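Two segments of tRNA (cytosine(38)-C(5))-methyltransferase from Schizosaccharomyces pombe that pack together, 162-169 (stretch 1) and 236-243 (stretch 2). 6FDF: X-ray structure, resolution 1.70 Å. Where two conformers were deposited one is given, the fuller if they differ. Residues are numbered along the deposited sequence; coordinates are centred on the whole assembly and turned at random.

Stretch 1, residues 162-169: IPNSRSRW
Stretch 2 (236-243) SSSCCCFT

Residues 162-169 and 236-243 are two largely irregular segments of one chain, 45° apart in end-to-end direction over 163-168 and 237-242, that bury 451 Å² between them. Only Arg-168 and Trp-169 belong to a strand, which continues later in the chain. The register is set by CA-CA separations of 3.9 Å for Pro-163 and Ser-238, 4.8 Å for Asn-164 and Cys-239, and 5.1 Å for Ser-165 and Cys-241.

Stretch 1 begins extended at Ile-162 (phi/psi -122/124) and bends at Pro-163 (-82/58, C-gamma endo), where Asn-164 N donates to Ile-162 O at 2.8 Å. It then runs through Asn-164 (-150/138) and Ser-165 (-87/128), and turns again at Arg-166 (-161/70). In stretch 2, Ser-237 (-99/5) is followed by extended Ser-238 (-159/171) and Cys-239 (-154/168), then by Cys-240 (-82/170), Cys-241 (-68/132) and Phe-242 (-84/138).

A backbone hydrogen bond runs from Ser-165 N to Cys-239 O, 3.0 Å long with an angle of 162° at the hydrogen. Cys-239 O also receives a weak bond from Ser-165 OG at 3.4 Å, the hydroxyl being placed by an m rotamer and a CA-to-CB bond directed toward stretch 2. Two CA-H...O contacts supplement this link: Ser-238 CA lies 3.5 Å from Pro-163 O, and Cys-241 CA lies 3.2 Å from Ser-165 O. The proline ring packs beside the opposing backbone, with Pro-163 CB 3.2 Å from Ser-237 O.

Although the CA-to-CB bond of Asn-164 points away overall, chi1 of 180° (t) and chi2 of -123° bring its amide back to stretch 2. Asn-164 ND2 donates weakly to Cys-240 O at 2.9 Å (124°) and to the thiol sulfur of Cys-239, whose p rotamer leaves SG 3.3 Å from Asn-164 ND2 (145°). The amide oxygen is satisfied by water 1, which donates to Asn-164 OD1 at 2.6 Å and accepts from Phe-242 N at 3.0 Å and from Arg-166 NH1 at 3.0 Å. The backbone NH of Phe-242 is thus tied to stretch 1 through solvent. The Phe-242 ring (chi1 -67°, chi2 -74°) approaches the same amide, CE2 lying 3.8 Å from Asn-164 ND2.

Arg-166 is extended through chi3 (t, t, t), with chi4 at 78°, so its guanidinium reaches across the interface. Arg-166 NH1 donates to Phe-242 O at 2.9 Å and 158°, the carbonyl lying at the guanidinium edge, near its plane, where an N-H can point straight at it. NE and NH2 are satisfied elsewhere in the structure. Cys-241, a t rotamer, leaves SG 3.7 Å from Arg-166 NH1 and 4.2 Å from Arg-168 NH2.

Arg-168 (m, m, t, chi4 -101°) hydrogen-bonds to stretch 2 through water. Arg-168 NH2 donates to Ser-167 O at 3.0 Å, while Arg-168 NH1 donates to water 2 at 3.0 Å; that water donates to Phe-242 O at 2.8 Å. Phe-242 O therefore accepts from both Arg-166 and water 2.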

# COMPACT_ATOMS: atom_id res chain seq x y z
N ILE A 162 -6.98 -12.29 -4.84
CA ILE A 162 -5.82 -12.24 -3.97
C ILE A 162 -6.36 -12.46 -2.56
O ILE A 162 -7.26 -11.74 -2.13
CB ILE A 162 -5.07 -10.90 -4.07
CG1 ILE A 162 -4.58 -10.68 -5.51
CG2 ILE A 162 -3.92 -10.86 -3.08
CD1 ILE A 162 -4.25 -9.23 -5.83
N PRO A 163 -5.87 -13.46 -1.83
CA PRO A 163 -6.48 -13.83 -0.54
C PRO A 163 -6.03 -12.93 0.61
O PRO A 163 -5.47 -13.39 1.61
CB PRO A 163 -6.03 -15.28 -0.37
CG PRO A 163 -4.69 -15.32 -1.04
CD PRO A 163 -4.82 -14.41 -2.23
N ASN A 164 -6.25 -11.63 0.47
CA ASN A 164 -5.94 -10.71 1.54
C ASN A 164 -6.91 -9.53 1.47
O ASN A 164 -7.20 -9.02 0.39
CB ASN A 164 -4.49 -10.22 1.46
CG ASN A 164 -4.12 -9.24 2.57
OD1 ASN A 164 -3.68 -8.12 2.30
ND2 ASN A 164 -4.31 -9.66 3.82
N SER A 165 -7.39 -9.11 2.64
CA SER A 165 -8.21 -7.92 2.75
C SER A 165 -7.31 -6.71 2.92
O SER A 165 -6.43 -6.70 3.79
CB SER A 165 -9.17 -8.04 3.94
OG SER A 165 -9.96 -9.20 3.83
N ARG A 166 -7.52 -5.70 2.09
CA ARG A 166 -6.81 -4.43 2.25
C ARG A 166 -7.57 -3.35 1.50
O ARG A 166 -7.11 -2.87 0.46
CB ARG A 166 -5.36 -4.56 1.77
CG ARG A 166 -4.42 -3.43 2.21
CD ARG A 166 -2.98 -3.74 1.83
NE ARG A 166 -2.04 -2.74 2.36
CZ ARG A 166 -1.63 -2.70 3.63
NH1 ARG A 166 -2.07 -3.62 4.49
NH2 ARG A 166 -0.79 -1.76 4.03
N SER A 167 -8.75 -2.99 2.01
CA SER A 167 -9.58 -2.01 1.33
C SER A 167 -8.91 -0.65 1.38
O SER A 167 -8.48 -0.19 2.44
CB SER A 167 -10.97 -1.95 1.96
OG SER A 167 -11.66 -3.18 1.78
N ARG A 168 -8.81 -0.01 0.22
CA ARG A 168 -8.16 1.29 0.10
C ARG A 168 -8.96 2.16 -0.85
O ARG A 168 -9.60 1.67 -1.78
CB ARG A 168 -6.72 1.16 -0.40
CG ARG A 168 -5.80 0.42 0.56
CD ARG A 168 -5.64 1.26 1.82
NE ARG A 168 -4.57 0.78 2.69
CZ ARG A 168 -4.77 0.04 3.78
NH1 ARG A 168 -3.73 -0.32 4.53
NH2 ARG A 168 -6.00 -0.32 4.14
N TRP A 169 -8.91 3.47 -0.60
CA TRP A 169 -9.45 4.47 -1.51
C TRP A 169 -8.40 4.82 -2.56
O TRP A 169 -7.21 4.89 -2.25
CB TRP A 169 -9.85 5.73 -0.74
CG TRP A 169 -10.38 6.85 -1.59
CD1 TRP A 169 -11.69 7.09 -1.90
CD2 TRP A 169 -9.62 7.91 -2.19
NE1 TRP A 169 -11.79 8.22 -2.68
CE2 TRP A 169 -10.54 8.74 -2.87
CE3 TRP A 169 -8.26 8.23 -2.22
CZ2 TRP A 169 -10.14 9.87 -3.57
CZ3 TRP A 169 -7.86 9.35 -2.93
CH2 TRP A 169 -8.79 10.16 -3.59
N SER A 236 -7.18 -21.46 3.25
CA SER A 236 -8.06 -20.31 3.35
C SER A 236 -7.97 -19.44 2.10
O SER A 236 -6.91 -19.31 1.48
CB SER A 236 -7.70 -19.47 4.58
OG SER A 236 -7.89 -20.23 5.77
N SER A 237 -9.09 -18.82 1.76
CA SER A 237 -9.16 -17.93 0.60
C SER A 237 -9.06 -16.46 0.98
O SER A 237 -9.20 -15.60 0.10
CB SER A 237 -10.46 -18.18 -0.18
OG SER A 237 -11.59 -17.98 0.65
N SER A 238 -8.81 -16.14 2.24
CA SER A 238 -8.53 -14.75 2.61
C SER A 238 -7.80 -14.72 3.94
O SER A 238 -7.68 -15.73 4.64
CB SER A 238 -9.81 -13.91 2.68
OG SER A 238 -9.49 -12.52 2.70
N CYS A 239 -7.32 -13.52 4.28
CA CYS A 239 -6.77 -13.24 5.59
C CYS A 239 -6.93 -11.74 5.83
O CYS A 239 -7.26 -10.98 4.92
CB CYS A 239 -5.29 -13.67 5.70
SG CYS A 239 -4.11 -12.86 4.59
N CYS A 240 -6.71 -11.34 7.08
CA CYS A 240 -7.08 -9.99 7.48
C CYS A 240 -6.00 -8.98 7.09
O CYS A 240 -4.89 -9.31 6.67
CB CYS A 240 -7.35 -9.94 8.98
SG CYS A 240 -8.92 -10.75 9.45
N CYS A 241 -6.36 -7.71 7.24
CA CYS A 241 -5.48 -6.63 6.83
C CYS A 241 -4.25 -6.57 7.74
O CYS A 241 -4.37 -6.61 8.96
CB CYS A 241 -6.25 -5.32 6.87
SG CYS A 241 -5.33 -3.92 6.27
N PHE A 242 -3.07 -6.49 7.12
CA PHE A 242 -1.83 -6.32 7.87
C PHE A 242 -1.59 -4.85 8.20
O PHE A 242 -1.79 -3.97 7.36
CB PHE A 242 -0.63 -6.83 7.06
CG PHE A 242 -0.64 -8.32 6.83
CD1 PHE A 242 -0.33 -9.19 7.86
CD2 PHE A 242 -0.93 -8.84 5.58
CE1 PHE A 242 -0.32 -10.57 7.65
CE2 PHE A 242 -0.92 -10.21 5.36
CZ PHE A 242 -0.62 -11.07 6.40
N THR A 243 -1.15 -4.59 9.43
CA THR A 243 -0.82 -3.23 9.86
C THR A 243 0.56 -3.19 10.50
O THR A 243 1.21 -4.22 10.72
CB THR A 243 -1.84 -2.68 10.86
OG1 THR A 243 -1.61 -3.27 12.15
CG2 THR A 243 -3.27 -2.98 10.42
O HOH W 1 -3.40 -6.27 4.16
O HOH W 2 -3.02 -1.45 7.22